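Local coordinates for protein amidase, hydantoinase/carbamoylase family (Burkholderia ambifaria, PDB 5TP4) that probably hydrolyses N-carbamoyl-L-amino acids to the free amino acids, as a zinc-dependent amidase of the peptidase M20 family, at residues D52-T64 with V108-D120. Sequence-based numbering, arbitrary orientation. Where two conformers were deposited one is given.
With EDO (1,2-ethanediol), chain U.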
loop_
_atom_site.group_PDB
_atom_site.type_symbol
_atom_site.label_atom_id
_atom_site.label_comp_id
_atom_site.label_asym_id
_atom_site.label_seq_id
_atom_site.Cartn_x
_atom_site.Cartn_y
_atom_site.Cartn_z
ATOM N N ASP B 52 -29.083 10.515 29.269
ATOM C CA ASP B 52 -30.267 10.990 29.975
ATOM C C ASP B 52 -31.397 9.970 29.936
ATOM O O ASP B 52 -32.109 9.799 30.935
ATOM C CB ASP B 52 -30.746 12.308 29.369
ATOM C CG ASP B 52 -29.944 13.510 29.857
ATOM O OD1 ASP B 52 -29.001 13.319 30.650
ATOM O OD2 ASP B 52 -30.270 14.655 29.458
ATOM N N LEU B 53 -31.619 9.339 28.774
ATOM C CA LEU B 53 -32.601 8.254 28.680
ATOM C C LEU B 53 -32.272 7.132 29.658
ATOM O O LEU B 53 -33.138 6.701 30.430
ATOM C CB LEU B 53 -32.658 7.718 27.252
ATOM C CG LEU B 53 -33.671 6.588 27.035
ATOM C CD1 LEU B 53 -35.057 7.093 27.431
ATOM C CD2 LEU B 53 -33.658 6.126 25.545
ATOM N N PHE B 54 -31.022 6.635 29.627
ATOM C CA PHE B 54 -30.575 5.617 30.578
ATOM C C PHE B 54 -30.788 6.061 32.025
ATOM O O PHE B 54 -31.278 5.284 32.857
ATOM C CB PHE B 54 -29.102 5.305 30.330
ATOM C CG PHE B 54 -28.491 4.396 31.355
ATOM C CD1 PHE B 54 -28.907 3.088 31.482
ATOM C CD2 PHE B 54 -27.489 4.876 32.191
ATOM C CE1 PHE B 54 -28.333 2.254 32.453
ATOM C CE2 PHE B 54 -26.905 4.048 33.148
ATOM C CZ PHE B 54 -27.336 2.734 33.268
ATOM N N ALA B 55 -30.402 7.301 32.353
ATOM C CA ALA B 55 -30.519 7.743 33.744
ATOM C C ALA B 55 -31.969 7.748 34.168
ATOM O O ALA B 55 -32.308 7.352 35.287
ATOM C CB ALA B 55 -29.925 9.153 33.943
ATOM N N GLN B 56 -32.843 8.180 33.269
ATOM C CA GLN B 56 -34.263 8.217 33.583
ATOM C C GLN B 56 -34.783 6.820 33.891
ATOM O O GLN B 56 -35.493 6.606 34.882
ATOM C CB GLN B 56 -35.028 8.830 32.411
ATOM C CG GLN B 56 -36.525 8.720 32.591
ATOM C CD GLN B 56 -37.030 9.651 33.672
ATOM O OE1 GLN B 56 -36.699 10.844 33.688
ATOM N NE2 GLN B 56 -37.832 9.113 34.589
ATOM N N TRP B 57 -34.441 5.851 33.040
ATOM C CA TRP B 57 -34.829 4.467 33.287
ATOM C C TRP B 57 -34.321 3.986 34.640
ATOM O O TRP B 57 -35.047 3.310 35.381
ATOM C CB TRP B 57 -34.272 3.572 32.185
ATOM C CG TRP B 57 -34.979 3.755 30.887
ATOM C CD1 TRP B 57 -36.172 4.332 30.692
ATOM C CD2 TRP B 57 -34.521 3.295 29.607
ATOM N NE1 TRP B 57 -36.513 4.284 29.340
ATOM C CE2 TRP B 57 -35.501 3.652 28.661
ATOM C CE3 TRP B 57 -33.364 2.638 29.172
ATOM C CZ2 TRP B 57 -35.365 3.357 27.302
ATOM C CZ3 TRP B 57 -33.232 2.338 27.826
ATOM C CH2 TRP B 57 -34.232 2.709 26.907
ATOM N N CYS B 58 -33.075 4.328 34.978
ATOM C CA CYS B 58 -32.520 3.890 36.257
ATOM C C CYS B 58 -33.289 4.471 37.425
ATOM O O CYS B 58 -33.585 3.763 38.398
ATOM C CB CYS B 58 -31.053 4.287 36.367
ATOM S SG CYS B 58 -29.983 3.319 35.290
ATOM N N ARG B 59 -33.615 5.770 37.356
ATOM C CA ARG B 59 -34.375 6.386 38.433
ATOM C C ARG B 59 -35.773 5.794 38.525
ATOM O O ARG B 59 -36.298 5.619 39.629
ATOM C CB ARG B 59 -34.435 7.900 38.233
ATOM C CG ARG B 59 -33.069 8.570 38.338
ATOM C CD ARG B 59 -33.245 10.107 38.413
ATOM N NE ARG B 59 -31.994 10.790 38.076
ATOM C CZ ARG B 59 -31.703 11.217 36.851
ATOM N NH1 ARG B 59 -32.592 11.060 35.880
ATOM N NH2 ARG B 59 -30.543 11.810 36.607
ATOM N N ASP B 60 -36.381 5.468 37.379
ATOM C CA ASP B 60 -37.680 4.799 37.386
ATOM C C ASP B 60 -37.592 3.409 38.002
ATOM O O ASP B 60 -38.603 2.897 38.486
ATOM C CB ASP B 60 -38.246 4.671 35.961
ATOM C CG ASP B 60 -38.614 6.022 35.332
ATOM O OD1 ASP B 60 -38.869 7.000 36.080
ATOM O OD2 ASP B 60 -38.650 6.084 34.078
ATOM N N ALA B 61 -36.413 2.802 38.000
ATOM C CA ALA B 61 -36.169 1.516 38.646
ATOM C C ALA B 61 -35.698 1.688 40.091
ATOM O O ALA B 61 -35.194 0.736 40.702
ATOM C CB ALA B 61 -35.131 0.709 37.856
ATOM N N GLY B 62 -35.827 2.887 40.636
ATOM C CA GLY B 62 -35.576 3.103 42.052
ATOM C C GLY B 62 -34.146 3.408 42.392
ATOM O O GLY B 62 -33.807 3.473 43.581
ATOM N N MET B 63 -33.298 3.623 41.400
ATOM C CA MET B 63 -31.876 3.870 41.596
ATOM C C MET B 63 -31.598 5.364 41.760
ATOM O O MET B 63 -32.378 6.214 41.329
ATOM C CB MET B 63 -31.085 3.337 40.404
ATOM C CG MET B 63 -31.388 1.860 40.086
ATOM S SD MET B 63 -30.400 1.264 38.721
ATOM C CE MET B 63 -28.959 0.636 39.596
ATOM N N THR B 64 -30.457 5.680 42.368
ATOM C CA THR B 64 -29.948 7.047 42.361
ATOM C C THR B 64 -28.814 7.119 41.340
ATOM O O THR B 64 -28.088 6.141 41.126
ATOM C CB THR B 64 -29.469 7.496 43.742
ATOM O OG1 THR B 64 -28.454 6.611 44.223
ATOM C CG2 THR B 64 -30.624 7.487 44.728
ATOM N N VAL B 108 -24.551 -2.082 29.312
ATOM C CA VAL B 108 -25.200 -1.093 30.165
ATOM C C VAL B 108 -26.662 -1.468 30.389
ATOM O O VAL B 108 -27.150 -1.485 31.525
ATOM C CB VAL B 108 -25.066 0.305 29.537
ATOM C CG1 VAL B 108 -25.867 1.367 30.329
ATOM C CG2 VAL B 108 -23.577 0.688 29.412
ATOM N N LEU B 109 -27.376 -1.794 29.318
ATOM C CA LEU B 109 -28.787 -2.107 29.479
ATOM C C LEU B 109 -29.019 -3.486 30.043
ATOM O O LEU B 109 -30.069 -3.721 30.648
ATOM C CB LEU B 109 -29.522 -1.943 28.146
ATOM C CG LEU B 109 -29.458 -0.503 27.586
ATOM C CD1 LEU B 109 -30.292 -0.436 26.278
ATOM C CD2 LEU B 109 -29.940 0.562 28.595
ATOM N N ALA B 110 -28.037 -4.377 29.930
ATOM C CA ALA B 110 -28.094 -5.620 30.690
ATOM C C ALA B 110 -28.066 -5.328 32.183
ATOM O O ALA B 110 -28.835 -5.911 32.945
ATOM C CB ALA B 110 -26.936 -6.539 30.303
ATOM N N GLY B 111 -27.224 -4.390 32.611
ATOM C CA GLY B 111 -27.242 -4.009 34.012
ATOM C C GLY B 111 -28.592 -3.468 34.442
ATOM O O GLY B 111 -29.096 -3.812 35.516
ATOM N N LEU B 112 -29.193 -2.607 33.621
ATOM C CA LEU B 112 -30.517 -2.097 33.972
ATOM C C LEU B 112 -31.521 -3.237 34.079
ATOM O O LEU B 112 -32.353 -3.267 34.990
ATOM C CB LEU B 112 -30.974 -1.064 32.939
ATOM C CG LEU B 112 -32.413 -0.544 33.088
ATOM C CD1 LEU B 112 -32.617 0.240 34.396
ATOM C CD2 LEU B 112 -32.734 0.356 31.875
ATOM N N GLU B 113 -31.464 -4.199 33.156
ATOM C CA GLU B 113 -32.440 -5.276 33.236
ATOM C C GLU B 113 -32.187 -6.140 34.469
ATOM O O GLU B 113 -33.136 -6.631 35.084
ATOM C CB GLU B 113 -32.434 -6.104 31.940
ATOM C CG GLU B 113 -33.272 -7.406 31.984
ATOM C CD GLU B 113 -34.738 -7.159 32.321
ATOM O OE1 GLU B 113 -35.266 -6.089 31.937
ATOM O OE2 GLU B 113 -35.360 -8.049 32.971
ATOM N N VAL B 114 -30.917 -6.336 34.845
ATOM C CA VAL B 114 -30.622 -7.007 36.108
ATOM C C VAL B 114 -31.363 -6.339 37.259
ATOM O O VAL B 114 -32.026 -6.998 38.067
ATOM C CB VAL B 114 -29.103 -7.040 36.353
ATOM C CG1 VAL B 114 -28.793 -7.432 37.801
ATOM C CG2 VAL B 114 -28.475 -8.050 35.391
ATOM N N VAL B 115 -31.281 -5.019 37.337
ATOM C CA VAL B 115 -31.946 -4.311 38.423
ATOM C C VAL B 115 -33.464 -4.442 38.309
ATOM O O VAL B 115 -34.148 -4.687 39.309
ATOM C CB VAL B 115 -31.498 -2.850 38.448
ATOM C CG1 VAL B 115 -32.403 -2.008 39.408
ATOM C CG2 VAL B 115 -30.021 -2.790 38.909
ATOM N N ARG B 116 -34.012 -4.301 37.102
ATOM C CA ARG B 116 -35.462 -4.401 36.948
ATOM C C ARG B 116 -35.951 -5.780 37.356
ATOM O O ARG B 116 -37.018 -5.921 37.968
ATOM C CB ARG B 116 -35.874 -4.121 35.504
ATOM C CG ARG B 116 -35.700 -2.664 35.096
ATOM C CD ARG B 116 -35.933 -2.504 33.577
ATOM N NE ARG B 116 -36.145 -1.100 33.229
ATOM C CZ ARG B 116 -36.390 -0.684 31.990
ATOM N NH1 ARG B 116 -36.398 -1.568 30.990
ATOM N NH2 ARG B 116 -36.633 0.606 31.752
ATOM N N THR B 117 -35.159 -6.805 37.047
ATOM C CA THR B 117 -35.489 -8.162 37.474
ATOM C C THR B 117 -35.408 -8.313 38.995
ATOM O O THR B 117 -36.317 -8.889 39.612
ATOM C CB THR B 117 -34.583 -9.151 36.726
ATOM O OG1 THR B 117 -35.090 -9.282 35.377
ATOM C CG2 THR B 117 -34.556 -10.520 37.403
ATOM N N LEU B 118 -34.369 -7.769 39.627
ATOM C CA LEU B 118 -34.303 -7.819 41.086
ATOM C C LEU B 118 -35.478 -7.089 41.724
ATOM O O LEU B 118 -36.018 -7.548 42.734
ATOM C CB LEU B 118 -32.982 -7.224 41.576
ATOM C CG LEU B 118 -31.740 -7.996 41.122
ATOM C CD1 LEU B 118 -30.507 -7.352 41.690
ATOM C CD2 LEU B 118 -31.806 -9.510 41.517
ATOM N N ASN B 119 -35.888 -5.955 41.142
ATOM C CA ASN B 119 -37.061 -5.234 41.629
ATOM C C ASN B 119 -38.314 -6.087 41.514
ATOM O O ASN B 119 -39.106 -6.176 42.463
ATOM C CB ASN B 119 -37.258 -3.923 40.863
ATOM C CG ASN B 119 -36.220 -2.886 41.187
ATOM O OD1 ASN B 119 -35.442 -3.027 42.141
ATOM N ND2 ASN B 119 -36.182 -1.825 40.373
ATOM N N ASP B 120 -38.509 -6.729 40.354
ATOM C CA ASP B 120 -39.683 -7.574 40.152
ATOM C C ASP B 120 -39.719 -8.727 41.148
ATOM O O ASP B 120 -40.796 -9.120 41.611
ATOM C CB ASP B 120 -39.693 -8.138 38.730
ATOM C CG ASP B 120 -39.953 -7.073 37.679
ATOM O OD1 ASP B 120 -40.377 -5.969 38.046
ATOM O OD2 ASP B 120 -39.729 -7.362 36.488
HETATM C C1 EDO U . -32.229 2.171 46.242
HETATM O O1 EDO U . -32.176 1.129 45.256
HETATM C C2 EDO U . -31.345 3.315 45.781
HETATM O O2 EDO U . -30.008 2.965 46.136
HETATM O O HOH W 1 -36.886 1.386 34.597
#
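Two helices on the mixed sheet of the zinc-binding M20 peptidase domain, 45-60 and 105-121, pack nearly parallel through Phe54 and Trp57 on Val108, Leu109, Leu112 and Arg116; the axes of segments 52-60 and 108-120 lie 10.4 Å apart at an angle of 14°. At the end closer to the metals, Phe54 has CG anti to its own N (chi1 173°), which carries the ring across to the other helix. There Val108 CG1 sits over one ring face, 3.6 Å from the centroid, as a CH-pi contact, while Cys58 SG lies over the opposite face. Ile131 of strand 129-133 also touches Phe54. Val108 lies close to the metal site, its side chain about 5 Å from that of the zinc ligand His92.

The Trp57 indole is sandwiched between Leu53 CG of its own helix and Arg116 NH2 of the other, with Leu109 CD2 in plane at its edge, 3.8 Å from Trp57 CZ3. The guanidinium is tilted to the indole, and Arg116 CZ is 5.1 Å from the centroid of the Trp57 five-membered ring, so any cation-pi attraction is weak at most. Leu112 crosses Trp57 at about a right angle, CD2 3.6 Å from Trp57 CB and CD1 near Cys58 CA and SG; the same CD2 lies over one guanidinium face. Water 1, in the guanidinium plane, accepts from Arg116 NE and donates to Trp57 O, which helps to hold the extended arginine in place.

Beyond Ala61 the helix closes in a Schellman motif with Gly62 at C-prime, and the chain turns back so that Met63 CE meets Val115 CG2 tip to tip at 3.7 Å. The Asn119 amide is held at both ends: OD1 is hydrogen-bonded to Arg77 NH2, and ND2 donates to Ala61 O at 2.8 Å, tilted 32° from the carbonyl plane.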